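Local coordinates for putative major capsid protein (Cafeteriavirus-dependent mavirus, PDB 6G44), which probably forms the shell of the virophage capsid as a double jelly-roll protein that assembles into trimers, at residues C[90-95]-C[187-192]; C[170-175]-C[179-184]; C[234-239]-C[262-267]; C[377-382]-C[392-397]; C[480-483]-C[487-490]. All coordinates share one frame; numbering follows the deposited sequence.

Contact 1 (C[90-95]-C[187-192]); sequences SSLKDQ and HPRAAG. With SO4 (sulfate ion), chain F.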
# COMPACT_ATOMS: atom_id res chain seq x y z
N SER C 90 7.92 16.30 32.22
CA SER C 90 7.98 15.90 30.81
C SER C 90 6.69 15.21 30.40
O SER C 90 6.25 14.28 31.07
CB SER C 90 9.14 14.94 30.57
OG SER C 90 10.41 15.58 30.67
N SER C 91 6.08 15.64 29.30
CA SER C 91 4.84 15.01 28.83
C SER C 91 5.05 13.57 28.35
O SER C 91 4.17 12.72 28.52
CB SER C 91 4.16 15.84 27.73
OG SER C 91 4.78 15.69 26.45
N LEU C 92 6.21 13.33 27.74
CA LEU C 92 6.57 12.06 27.08
C LEU C 92 5.70 11.74 25.86
O LEU C 92 5.78 10.64 25.33
CB LEU C 92 6.60 10.88 28.05
CG LEU C 92 7.62 11.06 29.19
CD1 LEU C 92 7.50 9.90 30.17
CD2 LEU C 92 9.04 11.18 28.67
N LYS C 93 4.91 12.71 25.40
CA LYS C 93 3.96 12.40 24.35
C LYS C 93 4.70 12.00 23.08
O LYS C 93 5.59 12.71 22.61
CB LYS C 93 3.00 13.57 24.10
CG LYS C 93 1.92 13.33 23.04
CD LYS C 93 1.10 12.07 23.26
CE LYS C 93 -0.07 12.02 22.28
NZ LYS C 93 -1.04 13.13 22.50
N ASP C 94 4.32 10.84 22.55
CA ASP C 94 4.89 10.30 21.30
C ASP C 94 6.40 10.07 21.36
O ASP C 94 7.12 10.16 20.36
CB ASP C 94 4.49 11.18 20.09
CG ASP C 94 2.98 11.24 19.86
OD1 ASP C 94 2.29 10.24 20.10
OD2 ASP C 94 2.50 12.29 19.40
N GLN C 95 6.92 9.76 22.55
CA GLN C 95 8.37 9.63 22.72
C GLN C 95 8.87 8.27 23.22
O GLN C 95 10.08 8.04 23.18
CB GLN C 95 8.85 10.72 23.68
CG GLN C 95 8.86 12.06 22.99
CD GLN C 95 9.18 13.22 23.91
OE1 GLN C 95 8.64 13.31 25.01
NE2 GLN C 95 10.03 14.14 23.43
N HIS C 187 1.85 3.21 34.31
CA HIS C 187 1.46 3.37 35.71
C HIS C 187 1.28 4.86 35.97
O HIS C 187 1.94 5.70 35.37
CB HIS C 187 2.55 2.83 36.62
CG HIS C 187 2.83 1.36 36.49
ND1 HIS C 187 3.38 0.63 37.53
CD2 HIS C 187 2.73 0.50 35.44
CE1 HIS C 187 3.57 -0.62 37.14
NE2 HIS C 187 3.19 -0.73 35.87
N PRO C 188 0.38 5.21 36.91
CA PRO C 188 0.21 6.62 37.27
C PRO C 188 1.53 7.30 37.67
O PRO C 188 2.38 6.70 38.34
CB PRO C 188 -0.74 6.53 38.48
CG PRO C 188 -1.58 5.34 38.16
CD PRO C 188 -0.59 4.35 37.62
N ARG C 189 1.69 8.54 37.22
CA ARG C 189 2.88 9.34 37.46
C ARG C 189 2.57 10.39 38.53
O ARG C 189 1.59 11.10 38.43
CB ARG C 189 3.32 10.04 36.17
CG ARG C 189 3.65 9.09 35.03
CD ARG C 189 3.83 9.87 33.74
NE ARG C 189 5.08 10.64 33.74
CZ ARG C 189 5.42 11.55 32.82
NH1 ARG C 189 4.60 11.86 31.83
NH2 ARG C 189 6.59 12.17 32.90
N ALA C 190 3.43 10.46 39.53
CA ALA C 190 3.26 11.47 40.62
C ALA C 190 3.76 12.82 40.16
O ALA C 190 4.66 12.92 39.34
CB ALA C 190 4.04 11.04 41.85
N ALA C 191 3.20 13.88 40.76
CA ALA C 191 3.72 15.23 40.56
C ALA C 191 5.21 15.28 40.86
O ALA C 191 5.67 14.71 41.85
CB ALA C 191 2.98 16.23 41.44
N GLY C 192 5.97 15.91 39.97
CA GLY C 192 7.41 16.04 40.12
C GLY C 192 8.24 14.80 39.80
O GLY C 192 9.48 14.82 39.94
S SO4 F . -4.44 11.84 23.23
O1 SO4 F . -3.09 11.46 23.69
O2 SO4 F . -4.39 13.15 22.55
O3 SO4 F . -4.95 10.79 22.30
O4 SO4 F . -5.28 12.03 24.43

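Contact 2 (C[170-175]-C[179-184]); sequences TDSRMS and GCNYAY. With SO4 (sulfate ion), chain D.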
# COMPACT_ATOMS: atom_id res chain seq x y z
N THR C 170 -2.07 7.22 11.46
CA THR C 170 -3.09 6.78 10.51
C THR C 170 -2.88 5.36 9.98
O THR C 170 -3.84 4.64 9.68
CB THR C 170 -3.19 7.73 9.31
OG1 THR C 170 -1.93 7.80 8.66
CG2 THR C 170 -3.64 9.13 9.75
N ASP C 171 -1.60 4.97 9.86
CA ASP C 171 -1.26 3.63 9.38
C ASP C 171 -0.50 2.94 10.49
O ASP C 171 0.64 3.33 10.81
CB ASP C 171 -0.40 3.78 8.12
CG ASP C 171 0.04 2.45 7.51
OD1 ASP C 171 -0.19 1.36 8.09
OD2 ASP C 171 0.63 2.52 6.42
N SER C 172 -1.11 1.89 11.03
CA SER C 172 -0.54 1.18 12.18
C SER C 172 0.83 0.60 11.92
O SER C 172 1.66 0.51 12.86
CB SER C 172 -1.46 0.08 12.66
OG SER C 172 -1.60 -0.93 11.68
N ARG C 173 1.14 0.25 10.68
CA ARG C 173 2.45 -0.38 10.43
C ARG C 173 3.62 0.59 10.63
O ARG C 173 4.74 0.14 10.79
CB ARG C 173 2.50 -1.08 9.06
CG ARG C 173 2.92 -0.26 7.84
CD ARG C 173 3.58 -1.21 6.83
NE ARG C 173 3.66 -0.69 5.48
CZ ARG C 173 4.66 0.05 5.01
NH1 ARG C 173 5.67 0.38 5.80
NH2 ARG C 173 4.64 0.47 3.76
N MET C 174 3.36 1.90 10.67
CA MET C 174 4.41 2.90 10.84
C MET C 174 4.85 3.03 12.29
O MET C 174 5.89 3.64 12.59
CB MET C 174 3.92 4.30 10.41
CG MET C 174 3.56 4.41 8.93
SD MET C 174 5.02 4.19 7.91
CE MET C 174 4.81 2.48 7.44
N SER C 175 4.03 2.51 13.20
CA SER C 175 4.21 2.78 14.63
C SER C 175 4.79 1.62 15.43
O SER C 175 4.30 0.49 15.35
CB SER C 175 2.87 3.18 15.24
OG SER C 175 3.00 3.38 16.66
N GLY C 179 -0.19 2.08 22.45
CA GLY C 179 -1.58 2.23 22.06
C GLY C 179 -1.83 2.01 20.58
O GLY C 179 -2.73 2.60 20.02
N CYS C 180 -1.04 1.17 19.94
CA CYS C 180 -1.18 0.96 18.48
C CYS C 180 -1.22 -0.53 18.12
O CYS C 180 -2.30 -1.06 17.83
CB CYS C 180 -0.11 1.71 17.70
SG CYS C 180 -0.50 1.79 15.92
N ASN C 181 -0.08 -1.21 18.15
CA ASN C 181 -0.01 -2.63 17.77
C ASN C 181 0.17 -3.62 18.91
O ASN C 181 -0.06 -4.81 18.72
CB ASN C 181 1.11 -2.83 16.76
CG ASN C 181 0.93 -1.98 15.53
OD1 ASN C 181 -0.20 -1.87 15.03
ND2 ASN C 181 2.00 -1.37 15.04
N TYR C 182 0.60 -3.15 20.09
CA TYR C 182 0.82 -4.05 21.25
C TYR C 182 0.17 -3.48 22.50
O TYR C 182 -0.00 -2.27 22.66
CB TYR C 182 2.32 -4.31 21.48
CG TYR C 182 3.15 -3.06 21.64
CD1 TYR C 182 3.26 -2.42 22.85
CD2 TYR C 182 3.83 -2.49 20.55
CE1 TYR C 182 3.99 -1.26 23.00
CE2 TYR C 182 4.58 -1.32 20.69
CZ TYR C 182 4.66 -0.71 21.94
OH TYR C 182 5.39 0.45 22.14
N ALA C 183 -0.15 -4.41 23.42
CA ALA C 183 -0.72 -4.06 24.71
C ALA C 183 0.30 -3.40 25.61
O ALA C 183 1.48 -3.75 25.61
CB ALA C 183 -1.26 -5.30 25.38
N TYR C 184 -0.17 -2.46 26.40
CA TYR C 184 0.72 -1.68 27.27
C TYR C 184 -0.12 -1.10 28.40
O TYR C 184 -1.34 -0.96 28.30
CB TYR C 184 1.47 -0.53 26.47
CG TYR C 184 0.53 0.62 26.31
CD1 TYR C 184 -0.60 0.51 25.50
CD2 TYR C 184 0.65 1.79 27.08
CE1 TYR C 184 -1.55 1.51 25.44
CE2 TYR C 184 -0.29 2.80 27.00
CZ TYR C 184 -1.40 2.65 26.19
OH TYR C 184 -2.38 3.64 26.18
S SO4 D . -4.97 0.07 10.69
O1 SO4 D . -4.13 -1.12 10.56
O2 SO4 D . -4.11 1.26 10.71
O3 SO4 D . -5.87 0.15 9.52
O4 SO4 D . -5.85 0.01 11.89
O HOH W 1 2.73 -0.11 18.03

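Contact 3 (C[234-239]-C[262-267]); sequences GQFKPE and TGFKIN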
# COMPACT_ATOMS: atom_id res chain seq x y z
N GLY C 234 18.59 -15.58 26.43
CA GLY C 234 17.70 -14.46 26.70
C GLY C 234 18.44 -13.18 27.02
O GLY C 234 19.20 -13.12 27.99
N GLN C 235 18.29 -12.16 26.17
CA GLN C 235 18.88 -10.85 26.39
C GLN C 235 17.79 -9.79 26.24
O GLN C 235 17.96 -8.82 25.48
CB GLN C 235 20.05 -10.59 25.45
CG GLN C 235 21.22 -11.52 25.62
CD GLN C 235 21.94 -11.31 26.94
OE1 GLN C 235 21.96 -10.20 27.49
NE2 GLN C 235 22.50 -12.39 27.49
N PHE C 236 16.70 -9.97 26.96
CA PHE C 236 15.49 -9.09 26.97
C PHE C 236 15.76 -7.94 27.92
O PHE C 236 15.13 -7.80 28.98
CB PHE C 236 14.25 -9.86 27.35
CG PHE C 236 13.94 -10.98 26.41
CD1 PHE C 236 14.45 -12.27 26.58
CD2 PHE C 236 13.13 -10.75 25.29
CE1 PHE C 236 14.15 -13.29 25.71
CE2 PHE C 236 12.85 -11.78 24.41
CZ PHE C 236 13.34 -13.04 24.62
N LYS C 237 16.69 -7.12 27.49
CA LYS C 237 17.20 -6.02 28.29
C LYS C 237 16.89 -4.72 27.60
O LYS C 237 16.57 -4.72 26.42
CB LYS C 237 18.69 -6.19 28.50
CG LYS C 237 19.57 -6.05 27.29
CD LYS C 237 20.96 -6.56 27.63
CE LYS C 237 21.93 -6.19 26.54
NZ LYS C 237 23.23 -6.89 26.74
N PRO C 238 16.97 -3.61 28.32
CA PRO C 238 16.49 -2.34 27.79
C PRO C 238 17.13 -1.93 26.46
O PRO C 238 16.41 -1.47 25.56
CB PRO C 238 16.81 -1.37 28.92
CG PRO C 238 16.68 -2.19 30.13
CD PRO C 238 17.35 -3.46 29.74
N GLU C 239 18.43 -2.12 26.29
CA GLU C 239 19.07 -1.72 25.03
C GLU C 239 18.57 -2.52 23.82
O GLU C 239 18.68 -2.07 22.70
CB GLU C 239 20.60 -1.87 25.14
CG GLU C 239 21.36 -1.34 23.95
CD GLU C 239 22.81 -1.04 24.23
OE1 GLU C 239 23.34 -1.45 25.29
OE2 GLU C 239 23.44 -0.40 23.35
N THR C 262 11.64 -5.58 35.03
CA THR C 262 11.18 -6.43 36.12
C THR C 262 9.96 -7.21 35.69
O THR C 262 9.28 -6.86 34.72
CB THR C 262 10.87 -5.62 37.40
OG1 THR C 262 9.79 -4.69 37.16
CG2 THR C 262 12.11 -4.89 37.90
N GLY C 263 9.65 -8.26 36.43
CA GLY C 263 8.46 -9.04 36.20
C GLY C 263 8.45 -9.75 34.85
O GLY C 263 7.37 -10.07 34.35
N PHE C 264 9.61 -10.00 34.29
CA PHE C 264 9.71 -10.65 32.96
C PHE C 264 9.09 -12.05 32.95
O PHE C 264 9.36 -12.88 33.82
CB PHE C 264 11.14 -10.69 32.48
CG PHE C 264 11.30 -11.26 31.11
CD1 PHE C 264 11.15 -10.43 30.01
CD2 PHE C 264 11.59 -12.58 30.91
CE1 PHE C 264 11.30 -10.95 28.73
CE2 PHE C 264 11.74 -13.10 29.63
CZ PHE C 264 11.56 -12.28 28.54
N LYS C 265 8.22 -12.27 31.96
CA LYS C 265 7.63 -13.57 31.69
C LYS C 265 7.70 -13.84 30.19
O LYS C 265 7.69 -12.90 29.39
CB LYS C 265 6.18 -13.61 32.13
CG LYS C 265 5.98 -13.41 33.63
CD LYS C 265 6.50 -14.59 34.42
CE LYS C 265 6.23 -14.46 35.92
NZ LYS C 265 7.01 -15.52 36.66
N ILE C 266 7.80 -15.11 29.83
CA ILE C 266 7.86 -15.53 28.44
C ILE C 266 7.18 -16.87 28.28
O ILE C 266 7.36 -17.78 29.11
CB ILE C 266 9.30 -15.53 27.91
CG1 ILE C 266 9.35 -15.79 26.38
CG2 ILE C 266 10.18 -16.51 28.67
CD1 ILE C 266 10.73 -15.66 25.78
N ASN C 267 6.34 -16.99 27.24
CA ASN C 267 5.72 -18.25 26.85
C ASN C 267 5.92 -18.45 25.35
O ASN C 267 6.05 -17.47 24.62
CB ASN C 267 4.23 -18.22 27.16
CG ASN C 267 3.94 -18.16 28.66
OD1 ASN C 267 4.78 -18.51 29.48
ND2 ASN C 267 2.73 -17.76 29.01

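Contact 4 (C[377-382]-C[392-397]); sequences QLYELS and SCFSGA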
# COMPACT_ATOMS: atom_id res chain seq x y z
N GLN C 377 23.71 3.88 -7.58
CA GLN C 377 23.71 2.57 -8.23
C GLN C 377 23.80 1.46 -7.21
O GLN C 377 23.22 0.40 -7.41
CB GLN C 377 24.85 2.48 -9.23
CG GLN C 377 24.67 3.41 -10.43
CD GLN C 377 25.96 3.58 -11.23
OE1 GLN C 377 26.98 3.99 -10.68
NE2 GLN C 377 25.92 3.24 -12.53
N LEU C 378 24.57 1.66 -6.14
CA LEU C 378 24.62 0.66 -5.06
C LEU C 378 23.23 0.47 -4.41
O LEU C 378 22.83 -0.65 -4.06
CB LEU C 378 25.66 1.03 -4.02
CG LEU C 378 27.12 0.96 -4.53
CD1 LEU C 378 28.02 1.52 -3.45
CD2 LEU C 378 27.53 -0.42 -4.95
N TYR C 379 22.51 1.57 -4.26
CA TYR C 379 21.12 1.50 -3.77
C TYR C 379 20.25 0.72 -4.73
O TYR C 379 19.43 -0.12 -4.30
CB TYR C 379 20.59 2.92 -3.59
CG TYR C 379 19.12 3.02 -3.21
CD1 TYR C 379 18.69 2.62 -1.96
CD2 TYR C 379 18.18 3.53 -4.09
CE1 TYR C 379 17.37 2.74 -1.60
CE2 TYR C 379 16.85 3.65 -3.73
CZ TYR C 379 16.45 3.22 -2.50
OH TYR C 379 15.12 3.35 -2.10
N GLU C 380 20.40 0.96 -6.03
CA GLU C 380 19.63 0.22 -7.03
C GLU C 380 19.95 -1.28 -7.00
O GLU C 380 19.04 -2.11 -7.07
CB GLU C 380 19.85 0.85 -8.41
CG GLU C 380 19.21 2.24 -8.53
CD GLU C 380 19.62 3.02 -9.78
OE1 GLU C 380 20.41 2.54 -10.57
OE2 GLU C 380 19.15 4.18 -9.92
N LEU C 381 21.23 -1.59 -6.88
CA LEU C 381 21.66 -2.99 -6.74
C LEU C 381 20.98 -3.64 -5.53
O LEU C 381 20.39 -4.73 -5.60
CB LEU C 381 23.18 -3.05 -6.60
CG LEU C 381 23.83 -4.35 -6.13
CD1 LEU C 381 23.51 -5.51 -7.07
CD2 LEU C 381 25.34 -4.19 -5.95
N SER C 382 21.09 -2.97 -4.38
CA SER C 382 20.51 -3.56 -3.17
C SER C 382 18.99 -3.72 -3.31
O SER C 382 18.43 -4.76 -2.93
CB SER C 382 20.87 -2.75 -1.92
OG SER C 382 20.69 -3.55 -0.76
N SER C 392 17.46 8.08 1.29
CA SER C 392 18.01 8.92 2.37
C SER C 392 18.36 8.11 3.62
O SER C 392 19.17 8.57 4.41
CB SER C 392 17.07 10.07 2.74
OG SER C 392 15.82 9.61 3.15
N CYS C 393 17.78 6.93 3.79
CA CYS C 393 18.20 6.01 4.85
C CYS C 393 19.48 5.34 4.44
O CYS C 393 20.52 5.51 5.09
CB CYS C 393 17.09 5.00 5.07
SG CYS C 393 17.51 3.61 6.14
N PHE C 394 19.42 4.63 3.31
CA PHE C 394 20.58 3.93 2.75
C PHE C 394 21.83 4.76 2.65
O PHE C 394 22.93 4.32 2.98
CB PHE C 394 20.20 3.40 1.36
CG PHE C 394 21.30 2.67 0.65
CD1 PHE C 394 22.23 3.35 -0.14
CD2 PHE C 394 21.39 1.30 0.75
CE1 PHE C 394 23.23 2.69 -0.79
CE2 PHE C 394 22.40 0.61 0.09
CZ PHE C 394 23.31 1.31 -0.68
N SER C 395 21.68 6.01 2.24
CA SER C 395 22.84 6.81 1.91
C SER C 395 23.66 7.24 3.13
O SER C 395 24.83 7.58 2.98
CB SER C 395 22.48 8.06 1.12
OG SER C 395 21.77 8.99 1.92
N GLY C 396 23.03 7.35 4.30
CA GLY C 396 23.74 7.92 5.46
C GLY C 396 24.02 9.42 5.32
O GLY C 396 24.80 9.96 6.07
N ALA C 397 23.35 10.09 4.38
CA ALA C 397 23.54 11.53 4.17
C ALA C 397 22.93 12.35 5.28
O ALA C 397 22.08 11.87 6.04
CB ALA C 397 23.00 11.95 2.81

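Contact 5 (C[480-483]-C[487-490]); sequences TYSF and TFMD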
# COMPACT_ATOMS: atom_id res chain seq x y z
N THR C 480 15.62 -28.37 5.28
CA THR C 480 15.43 -29.30 6.39
C THR C 480 14.49 -30.41 5.91
O THR C 480 13.47 -30.17 5.24
CB THR C 480 14.88 -28.54 7.60
OG1 THR C 480 15.90 -27.63 8.05
CG2 THR C 480 14.53 -29.50 8.76
N TYR C 481 14.85 -31.65 6.26
CA TYR C 481 14.10 -32.85 5.85
C TYR C 481 13.55 -33.54 7.08
O TYR C 481 14.28 -33.81 8.05
CB TYR C 481 15.01 -33.81 5.10
CG TYR C 481 15.66 -33.21 3.88
CD1 TYR C 481 16.86 -32.53 3.99
CD2 TYR C 481 15.05 -33.29 2.64
CE1 TYR C 481 17.46 -31.96 2.88
CE2 TYR C 481 15.64 -32.72 1.53
CZ TYR C 481 16.84 -32.06 1.66
OH TYR C 481 17.40 -31.51 0.52
N SER C 482 12.25 -33.81 7.04
CA SER C 482 11.54 -34.52 8.10
C SER C 482 11.20 -35.91 7.58
O SER C 482 10.35 -36.03 6.70
CB SER C 482 10.26 -33.76 8.45
OG SER C 482 9.44 -34.51 9.35
N PHE C 483 11.84 -36.94 8.15
CA PHE C 483 11.59 -38.33 7.74
C PHE C 483 10.51 -38.92 8.62
O PHE C 483 10.33 -38.53 9.77
CB PHE C 483 12.86 -39.13 7.82
CG PHE C 483 13.94 -38.61 6.93
CD1 PHE C 483 13.97 -38.97 5.61
CD2 PHE C 483 14.89 -37.72 7.41
CE1 PHE C 483 14.95 -38.48 4.75
CE2 PHE C 483 15.86 -37.20 6.56
CZ PHE C 483 15.91 -37.59 5.24
N THR C 487 13.26 -38.75 12.33
CA THR C 487 14.53 -38.12 12.07
C THR C 487 14.35 -36.81 11.32
O THR C 487 13.59 -36.72 10.37
CB THR C 487 15.47 -39.04 11.28
OG1 THR C 487 15.61 -40.28 12.01
CG2 THR C 487 16.82 -38.42 11.11
N PHE C 488 15.12 -35.82 11.77
CA PHE C 488 15.33 -34.58 10.99
C PHE C 488 16.80 -34.48 10.58
O PHE C 488 17.70 -34.85 11.32
CB PHE C 488 14.96 -33.34 11.82
CG PHE C 488 13.48 -33.09 11.96
CD1 PHE C 488 12.72 -33.75 12.91
CD2 PHE C 488 12.84 -32.14 11.15
CE1 PHE C 488 11.36 -33.51 13.06
CE2 PHE C 488 11.48 -31.90 11.29
CZ PHE C 488 10.74 -32.58 12.24
N MET C 489 17.01 -33.87 9.41
CA MET C 489 18.33 -33.57 8.86
C MET C 489 18.22 -32.21 8.20
O MET C 489 17.13 -31.77 7.84
CB MET C 489 18.78 -34.58 7.80
CG MET C 489 19.02 -36.00 8.34
SD MET C 489 19.52 -37.10 6.99
CE MET C 489 21.16 -36.51 6.57
N ASP C 490 19.34 -31.51 8.07
CA ASP C 490 19.37 -30.36 7.17
C ASP C 490 20.64 -30.39 6.34
O ASP C 490 21.63 -30.98 6.74
CB ASP C 490 19.12 -29.03 7.91
CG ASP C 490 20.26 -28.60 8.78
OD1 ASP C 490 21.06 -29.43 9.23
OD2 ASP C 490 20.34 -27.36 8.98
O HOH W 2 10.69 -36.16 11.06

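Contact 1 (C[90-95]-C[187-192])
Two loops of the capsid protein's double jelly-roll fold come together here without any backbone pairing: S91 and R189 have CA atoms 10.5 Å apart, and the long R189 side chain bridges the interval between 90-95 and 187-192. Segment 90-95 follows strand 74-84 and folds into a type II beta turn from L92 to Q95, while 187-192 joins strands 183-186 and 195-205. The guanidinium of R189 meets the carbonyl oxygen of S90 end-on, with both terminal nitrogens on one acceptor. NH2 of R189 lies 2.8 Å from S90 O and NH1 of R189 3.0 Å from the same S90 O, both in the carbonyl plane. The N-H...O angles of 146° and 137° show that neither bond is straight, as expected when two donors share one oxygen. A bend at chi3 (71°) in the otherwise extended R189 chain brings the group round to this carbonyl. L92 covers one guanidinium face near its rim, its CD1 standing 3.7 Å from R189 NH2. Both L92 and R189 also pack on V196 and on L402 of the second subunit, which places the contact at a subunit boundary. One of two K93 conformers reaches a sulfate, probably from the crystallisation liquor. S91 forms an ST turn, in which its OG accepts from K93 N at 3.2 Å.

Contact 2 (C[170-175]-C[179-184])
The carboxamide of N181, the flat group of this contact, points ND2 at the backbone of 170-175, with S172 O 6° out of the amide plane, while N181 OD1 rests against S172 CB at 3.3 Å. The bond from N181 ND2 to S172 O is 2.9 Å long and nearly straight at 172°. It reaches that carbonyl from above its plane. N181 ND2 also stands 3.0 Å from S175 O. Beside the amide, C180 lays its thiol along the 3-10 turn at 172-174, with C180 SG 3.8 Å from S172 CA and 3.7 Å from S175 CB. The SG reaches them because it is anti to the C180 backbone N (chi1 -166°). A water accepts from N181 N and lies within bonding distance of S175 O. At the start of the turn, S172 N and S172 OG both donate to a sulfate, probably from the crystallisation liquor, which is also held by R390 and K389 of the second subunit. S172 O takes N181 ND2 on one face and S175 N on the other, so one carbonyl serves both the turn and the link to the loop before strand 183-186.

Contact 3 (C[234-239]-C[262-267])
F236 and F264 meet obliquely: their ring planes make an angle of 34° and the centroids lie 4.9 Å apart. The side chains as a whole run at about a right angle to each other. F264 offers the outer end of its ring, and its CZ sits over one face of the F236 ring, displaced toward the rim, 3.4 Å from F236 CG. The neighbouring F264 CE1 touches F236 CB, also at 3.4 Å. With CG of F264 anti to the backbone N (chi1 -176°), the ring is carried away from its strand and across to F236. I266, two residues farther along the same strand, supports the far end of the F236 ring, with I266 CD1 3.9 Å from F236 CZ. I59 touches all three side chains, and V77 of strand 74-84 backs F264 and I266. F236 itself is the centre of an inverse gamma turn, where the chain leaves strand 222-235 for helix 238-241. An apolar cluster between strands is what fills the interior of a jelly-roll, the fold that this double jelly-roll capsid protein contains twice.

Contact 4 (C[377-382]-C[392-397])
Aromatic contact dominates the meeting of helix 375-384 with the short helix 391-394, where F394 inserts against Y379 at a CA-CA separation of 7.0 Å. The two rings form an edge-to-face pair, the edge of Y379 turned to the face of F394, with centroids 5.5 Å apart and planes at 62°. Within it Y379 CD1 comes to 3.7 Å from F394 CG. A CH-pi contact adds to this: Y379 CA lies 4.0 Å from the centroid of the F394 ring and 19° off its normal, over the face. The face of F394 thus lies against the helix backbone at Y379 CA as well as against the tyrosine ring. Its torsion explains the reach, since CG is anti to the backbone N (chi1 180°), which carries the ring across to helix 375-384.

Further contacts lie at the outer end of the ring. F394 CZ makes an apolar contact with L378 CB at 4.1 Å, and F394 CE2 is 4.2 Å from S382 CB, one helical turn on from L378. I426 of strand 425-428 packs on both L378 and F394, seating the helices on the sheet.

Hydrogen bonds stay within each side or lead outward. S395 OG accepts from A397 N in an ST turn, spanning G396 at positive phi. No hydrogen bond crosses between the segments: the association rests on ring and aliphatic packing in a buried setting, while Y379 OH and S382 OG are bonded elsewhere, to K389 O and V425 O.

Contact 5 (C[480-483]-C[487-490])
Y481 and M489 exchange backbone hydrogen bonds as an antiparallel pair of the beta hairpin formed by strands 464-482 and 488-492. Y481 N donates to M489 O at 2.8 Å and 173°, and M489 N returns the bond to Y481 O at 3.1 Å. Toward the turn, F483 N reaches T487 O at 2.8 Å, nearly along the C=O axis. Two non-hydrogen-bonded pairs, T480 with D490 and S482 with F488, flank the central one; the backbones of T480 and S482 bond instead to Y288 and I286 of strand 286-305. Close CA-H...O contacts run from T480 CA to M489 O and from F488 CA to Y481 O.

A water closes the turn end: it accepts from S482 OG at 2.7 Å and donates to F483 O and T487 O, giving T487 O two donors. The polar side chains find partners elsewhere, T480 OG1 with T290, S482 OG also with R223, T487 OG1 with D485, and D490 in a salt bridge to K117.

On the face of T480 and S482, the F488 ring lies over S482 CA and its edge meets T480 CG2. On the other face, the extended chi2 of M489 (179°) carries SD out to F483 CE2, 3.7 Å away, in an oblique Met-aromatic contact. Main-chain bonding thus sets the register, while water, strand 286-305 and outside side chains satisfy polar groups that the hairpin itself does not pair.

Contacts 3, 4 and 5 are buried, whereas contacts 1 and 2 are only partly so. Contacts 1, 2 and 5 touch the second subunit and contact 4 the third; contact 3 alone is touched by no other chain of the assembly. Contacts 3 and 4 rest on aromatic packing without a hydrogen bond between their segments, one beside strand 258-273, the other between two short helices, about 34 Å apart between centres. Contact 5 is the one with paired strands. Contacts 1 and 2 instead use a side-chain donor on a backbone carbonyl, and each has a sulfate nearby that a neighbouring subunit shares. They bracket strand 183-186. Contacts 2 and 3 reach the same sheet.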